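Local coordinates for protein transcription termination factor NusA (Planctomyces limnophilus, PDB 4MTN) that probably takes part in both transcription termination and antitermination, binding the core RNA polymerase and the nascent RNA, at residues I21-V26 with I93-E97; V30-L35 with I48-R54. All coordinates share one frame; numbering follows the deposited sequence.

Both contacts lie in the NusA N-terminal domain, at one end of an elongated chain, and both use helix 23-42. Contact 1 joins the start of that helix to helix 87-105, which leads on toward the S1 domain; contact 2, about 13 Å away between centres, sets its middle against strand 48-52, the edge strand of a small antiparallel sheet. Along the chain the segments of contact 2 fall inside the loop closed by contact 1. One salt bridge, from Glu24 to Arg54, ties the two together. Helix 23-42 thus connects the sheet with the long helix, in a domain that in relatives binds RNA polymerase.

Contact 1: I21-V26 with I93-E97; sequences IDKEIV and IREAE
The backbones come closest where Val26 meets Ile93, with CA atoms 5.5 Å apart, and stay near each other at Ile25 and Glu97. Ile21, in the turn ahead of helix 23-42, points two branches at helix 87-105. Its CD1 methyl lies 3.6 Å from Ile93 CG2, the two side chains meeting aslant, while its CG2 reaches Glu97 OE2 at 3.4 Å. The CG1 branch of Ile21 stands between the backbone N and the carbonyl carbon (chi1 49°), which carries CD1 over one face of the Arg94 guanidinium. This is helix-to-helix packing within the NusA N-terminal domain, between the first turn of helix 23-42 and the middle of helix 87-105, and no hydrogen bond links 21-26 to 93-97. Asp22 is the N-cap of the former helix, though its OD1 receives only a weak bond from Ile25 N. Within that first turn, Ile25 presses CG2 against the backbone of the other helix, 3.5 Å from Glu97 N, and the same methyl rests on Ala96 CB, 4.0 Å away. Val26 CG1 meets Ile93 CD1 at 3.9 Å, and Val26 also touches Val12 and Ile15 of helix 7-18. Glu97 extends across Ile21 at about a right angle, and its OE1 forms a salt bridge with Arg94 NH1 of the same helix, 2.8 Å long, met on the syn side with the oxygen in the guanidinium plane. With an alanine at Glu97, Arg94 would probably lose its carboxylate mate and be freer to turn, and Ile21 CG2 would lose a neighbour.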
loop_
_atom_site.group_PDB
_atom_site.type_symbol
_atom_site.label_atom_id
_atom_site.label_comp_id
_atom_site.label_asym_id
_atom_site.label_seq_id
_atom_site.Cartn_x
_atom_site.Cartn_y
_atom_site.Cartn_z
ATOM N N ILE A 21 -1.236 -11.338 31.267
ATOM C CA ILE A 21 -0.240 -11.623 30.239
ATOM C C ILE A 21 0.615 -12.811 30.670
ATOM O O ILE A 21 0.849 -13.011 31.862
ATOM C CB ILE A 21 0.657 -10.403 29.955
ATOM C CG1 ILE A 21 1.182 -9.811 31.263
ATOM C CG2 ILE A 21 -0.112 -9.349 29.172
ATOM C CD1 ILE A 21 1.933 -8.513 31.081
ATOM N N ASP A 22 1.077 -13.597 29.701
ATOM C CA ASP A 22 1.761 -14.853 29.998
ATOM C C ASP A 22 3.081 -14.635 30.734
ATOM O O ASP A 22 3.695 -13.572 30.632
ATOM C CB ASP A 22 2.001 -15.648 28.710
ATOM C CG ASP A 22 2.786 -14.865 27.678
ATOM O OD1 ASP A 22 4.028 -14.993 27.654
ATOM O OD2 ASP A 22 2.161 -14.127 26.889
ATOM N N LYS A 23 3.503 -15.656 31.475
ATOM C CA LYS A 23 4.679 -15.575 32.337
ATOM C C LYS A 23 5.966 -15.242 31.589
ATOM O O LYS A 23 6.788 -14.469 32.078
ATOM C CB LYS A 23 4.867 -16.890 33.097
ATOM C CG LYS A 23 3.915 -17.091 34.263
ATOM C CD LYS A 23 4.337 -18.287 35.105
ATOM C CE LYS A 23 3.497 -18.407 36.367
ATOM N NZ LYS A 23 2.062 -18.663 36.062
ATOM N N GLU A 24 6.137 -15.832 30.409
ATOM C CA GLU A 24 7.378 -15.689 29.654
ATOM C C GLU A 24 7.673 -14.230 29.314
ATOM O O GLU A 24 8.831 -13.812 29.291
ATOM C CB GLU A 24 7.325 -16.527 28.376
ATOM C CG GLU A 24 8.674 -16.704 27.697
ATOM C CD GLU A 24 9.693 -17.395 28.587
ATOM O OE1 GLU A 24 9.291 -18.227 29.427
ATOM O OE2 GLU A 24 10.899 -17.103 28.447
ATOM N N ILE A 25 6.621 -13.461 29.053
ATOM C CA ILE A 25 6.769 -12.033 28.803
ATOM C C ILE A 25 7.128 -11.315 30.100
ATOM O O ILE A 25 7.973 -10.417 30.114
ATOM C CB ILE A 25 5.483 -11.424 28.209
ATOM C CG1 ILE A 25 5.186 -12.038 26.839
ATOM C CG2 ILE A 25 5.609 -9.915 28.090
ATOM C CD1 ILE A 25 3.992 -11.426 26.140
ATOM N N VAL A 26 6.490 -11.729 31.190
ATOM C CA VAL A 26 6.732 -11.136 32.500
ATOM C C VAL A 26 8.161 -11.396 32.973
ATOM O O VAL A 26 8.821 -10.497 33.492
ATOM C CB VAL A 26 5.743 -11.674 33.552
ATOM C CG1 VAL A 26 5.982 -11.009 34.898
ATOM C CG2 VAL A 26 4.311 -11.450 33.093
ATOM N N ILE A 93 7.926 -4.625 31.565
ATOM C CA ILE A 93 7.099 -5.765 31.183
ATOM C C ILE A 93 6.236 -5.425 29.969
ATOM O O ILE A 93 6.125 -6.220 29.034
ATOM C CB ILE A 93 6.195 -6.223 32.343
ATOM C CG1 ILE A 93 7.043 -6.677 33.534
ATOM C CG2 ILE A 93 5.282 -7.352 31.895
ATOM C CD1 ILE A 93 6.230 -7.169 34.712
ATOM N N ARG A 94 5.632 -4.241 29.988
ATOM C CA ARG A 94 4.841 -3.764 28.859
ATOM C C ARG A 94 5.726 -3.548 27.637
ATOM O O ARG A 94 5.286 -3.716 26.499
ATOM C CB ARG A 94 4.111 -2.466 29.218
ATOM C CG ARG A 94 2.974 -2.641 30.212
ATOM C CD ARG A 94 1.887 -3.549 29.656
ATOM N NE ARG A 94 0.783 -3.722 30.596
ATOM C CZ ARG A 94 -0.266 -4.510 30.380
ATOM N NH1 ARG A 94 -0.357 -5.203 29.254
ATOM N NH2 ARG A 94 -1.223 -4.606 31.293
ATOM N N GLU A 95 6.977 -3.173 27.884
ATOM C CA GLU A 95 7.948 -2.989 26.816
ATOM C C GLU A 95 8.296 -4.334 26.190
ATOM O O GLU A 95 8.514 -4.432 24.982
ATOM C CB GLU A 95 9.205 -2.300 27.350
ATOM C CG GLU A 95 10.124 -1.741 26.280
ATOM C CD GLU A 95 11.134 -0.758 26.842
ATOM O OE1 GLU A 95 11.099 -0.504 28.064
ATOM O OE2 GLU A 95 11.960 -0.238 26.062
ATOM N N ALA A 96 8.340 -5.371 27.023
ATOM C CA ALA A 96 8.599 -6.727 26.555
ATOM C C ALA A 96 7.411 -7.255 25.761
ATOM O O ALA A 96 7.582 -7.912 24.734
ATOM C CB ALA A 96 8.903 -7.645 27.729
ATOM N N GLU A 97 6.207 -6.960 26.245
ATOM C CA GLU A 97 4.979 -7.360 25.567
ATOM C C GLU A 97 4.885 -6.716 24.189
ATOM O O GLU A 97 4.511 -7.364 23.212
ATOM C CB GLU A 97 3.756 -6.985 26.407
ATOM C CG GLU A 97 2.427 -7.398 25.793
ATOM C CD GLU A 97 1.237 -6.809 26.529
ATOM O OE1 GLU A 97 1.405 -5.771 27.200
ATOM O OE2 GLU A 97 0.133 -7.388 26.435
#

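Contact 2: V30-L35 with I48-R54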
loop_
_atom_site.group_PDB
_atom_site.type_symbol
_atom_site.label_atom_id
_atom_site.label_comp_id
_atom_site.label_asym_id
_atom_site.label_seq_id
_atom_site.Cartn_x
_atom_site.Cartn_y
_atom_site.Cartn_z
ATOM N N VAL A 30 10.888 -8.620 34.037
ATOM C CA VAL A 30 11.563 -8.582 35.330
ATOM C C VAL A 30 13.079 -8.622 35.150
ATOM O O VAL A 30 13.815 -7.942 35.866
ATOM C CB VAL A 30 11.116 -9.751 36.234
ATOM C CG1 VAL A 30 11.882 -9.742 37.549
ATOM C CG2 VAL A 30 9.619 -9.676 36.493
ATOM N N GLU A 31 13.536 -9.412 34.184
ATOM C CA GLU A 31 14.958 -9.491 33.865
ATOM C C GLU A 31 15.501 -8.127 33.457
ATOM O O GLU A 31 16.556 -7.704 33.926
ATOM C CB GLU A 31 15.209 -10.511 32.751
ATOM C CG GLU A 31 15.124 -11.961 33.196
ATOM C CD GLU A 31 15.361 -12.936 32.059
ATOM O OE1 GLU A 31 15.465 -12.484 30.899
ATOM O OE2 GLU A 31 15.447 -14.153 32.324
ATOM N N GLN A 32 14.767 -7.439 32.588
ATOM C CA GLN A 32 15.175 -6.122 32.115
ATOM C C GLN A 32 15.151 -5.092 33.241
ATOM O O GLN A 32 15.887 -4.106 33.206
ATOM C CB GLN A 32 14.280 -5.666 30.960
ATOM C CG GLN A 32 14.440 -6.491 29.695
ATOM C CD GLN A 32 15.857 -6.469 29.159
ATOM O OE1 GLN A 32 16.543 -5.449 29.220
ATOM N NE2 GLN A 32 16.307 -7.603 28.633
ATOM N N ALA A 33 14.301 -5.326 34.237
ATOM C CA ALA A 33 14.233 -4.452 35.403
ATOM C C ALA A 33 15.448 -4.668 36.300
ATOM O O ALA A 33 16.025 -3.713 36.820
ATOM C CB ALA A 33 12.945 -4.690 36.176
ATOM N N ILE A 34 15.827 -5.930 36.475
ATOM C CA ILE A 34 17.020 -6.279 37.236
ATOM C C ILE A 34 18.266 -5.786 36.508
ATOM O O ILE A 34 19.199 -5.271 37.125
ATOM C CB ILE A 34 17.121 -7.802 37.464
ATOM C CG1 ILE A 34 15.965 -8.287 38.342
ATOM C CG2 ILE A 34 18.455 -8.172 38.098
ATOM C CD1 ILE A 34 15.975 -9.778 38.591
ATOM N N LEU A 35 18.261 -5.939 35.188
ATOM C CA LEU A 35 19.378 -5.513 34.353
ATOM C C LEU A 35 19.614 -4.010 34.456
ATOM O O LEU A 35 20.752 -3.561 34.592
ATOM C CB LEU A 35 19.130 -5.910 32.896
ATOM C CG LEU A 35 20.217 -5.566 31.877
ATOM C CD1 LEU A 35 21.578 -6.031 32.364
ATOM C CD2 LEU A 35 19.886 -6.192 30.532
ATOM N N ILE A 48 26.933 -6.561 31.249
ATOM C CA ILE A 48 26.019 -7.175 32.204
ATOM C C ILE A 48 24.941 -8.004 31.513
ATOM O O ILE A 48 24.343 -7.573 30.526
ATOM C CB ILE A 48 25.340 -6.113 33.093
ATOM C CG1 ILE A 48 26.370 -5.098 33.596
ATOM C CG2 ILE A 48 24.622 -6.772 34.263
ATOM C CD1 ILE A 48 25.779 -4.012 34.464
ATOM N N GLU A 49 24.705 -9.201 32.038
ATOM C CA GLU A 49 23.642 -10.065 31.541
ATOM C C GLU A 49 22.885 -10.680 32.712
ATOM O O GLU A 49 23.470 -10.979 33.753
ATOM C CB GLU A 49 24.210 -11.158 30.633
ATOM C CG GLU A 49 25.296 -12.005 31.275
ATOM C CD GLU A 49 25.884 -13.023 30.318
ATOM O OE1 GLU A 49 25.508 -13.005 29.126
ATOM O OE2 GLU A 49 26.720 -13.840 30.756
ATOM N N VAL A 50 21.580 -10.858 32.541
ATOM C CA VAL A 50 20.740 -11.373 33.614
ATOM C C VAL A 50 19.811 -12.478 33.113
ATOM O O VAL A 50 19.224 -12.373 32.034
ATOM C CB VAL A 50 19.906 -10.241 34.261
ATOM C CG1 VAL A 50 19.116 -9.488 33.205
ATOM C CG2 VAL A 50 18.987 -10.788 35.347
ATOM N N HIS A 51 19.700 -13.546 33.895
ATOM C CA HIS A 51 18.795 -14.640 33.572
ATOM C C HIS A 51 18.058 -15.125 34.813
ATOM O O HIS A 51 18.655 -15.300 35.873
ATOM C CB HIS A 51 19.553 -15.803 32.933
ATOM C CG HIS A 51 18.743 -17.056 32.814
ATOM N ND1 HIS A 51 17.619 -17.143 32.022
ATOM C CD2 HIS A 51 18.891 -18.272 33.392
ATOM C CE1 HIS A 51 17.110 -18.359 32.114
ATOM N NE2 HIS A 51 17.864 -19.064 32.939
ATOM N N ILE A 52 16.755 -15.335 34.676
ATOM C CA ILE A 52 15.958 -15.880 35.765
ATOM C C ILE A 52 15.505 -17.291 35.424
ATOM O O ILE A 52 14.845 -17.506 34.409
ATOM C CB ILE A 52 14.726 -15.009 36.062
ATOM C CG1 ILE A 52 15.156 -13.590 36.440
ATOM C CG2 ILE A 52 13.891 -15.630 37.171
ATOM C CD1 ILE A 52 14.000 -12.644 36.658
ATOM N N ASP A 53 15.876 -18.249 36.267
ATOM C CA ASP A 53 15.443 -19.629 36.088
ATOM C C ASP A 53 13.923 -19.686 36.176
ATOM O O ASP A 53 13.331 -19.187 37.129
ATOM C CB ASP A 53 16.085 -20.540 37.137
ATOM C CG ASP A 53 16.015 -22.011 36.762
ATOM O OD1 ASP A 53 15.052 -22.416 36.076
ATOM O OD2 ASP A 53 16.926 -22.767 37.159
ATOM N N ARG A 54 13.295 -20.286 35.171
ATOM C CA ARG A 54 11.840 -20.293 35.079
ATOM C C ARG A 54 11.190 -21.115 36.191
ATOM O O ARG A 54 10.188 -20.701 36.771
ATOM C CB ARG A 54 11.401 -20.817 33.710
ATOM C CG ARG A 54 11.816 -19.924 32.548
ATOM C CD ARG A 54 11.285 -18.509 32.728
ATOM N NE ARG A 54 11.631 -17.637 31.608
ATOM C CZ ARG A 54 12.670 -16.808 31.599
ATOM N NH1 ARG A 54 13.472 -16.733 32.652
ATOM N NH2 ARG A 54 12.907 -16.050 30.537
#
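Val50 projects from strand 48-52 between Glu31, Ile34 and Leu35, filling the hollow along helix 23-42 in a helix-on-sheet packing of the NusA N-terminal domain. The axes of 30-35 and 48-52 approach to 8.0 Å at 144°, so these segments run roughly antiparallel. With CG2 anti to the backbone N, Val50 splits its two methyls: CG1 faces Leu35 CB at 3.6 Å, whereas CG2 turns to Ile34 CG2. Beyond it, Leu35 sends CD1 toward the start of the strand, 3.7 Å from Ile48 CG2. At the far end Ile52 inserts CD1 among Val30, Glu31 and Ile34; the Val30 side chain crosses that of Ile52 at about a right angle, its CG1 3.7 Å from Ile52 CD1, and Val8 of helix 7-18 packs against Ile52 as well. The Ile34 side chain also touches Pro59 and Val61 on the neighbouring strand, so the helix covers more than the edge strand. Glu31 is the polar flank of this interface. Its aliphatic stem runs alongside Ile52, pointing the other way, with CG 3.6 Å from Ile52 CG1. Arg54, whose strongest polar partner is Glu24, lies beside the Glu31 carboxylate, but the placing of its NH1 is doubtful. More secure is the bond from Ile52 N to Glu31 OE2, 2.9 Å long and 163° at the hydrogen, which meets the oxygen on its anti side, 30° out of the carboxylate plane.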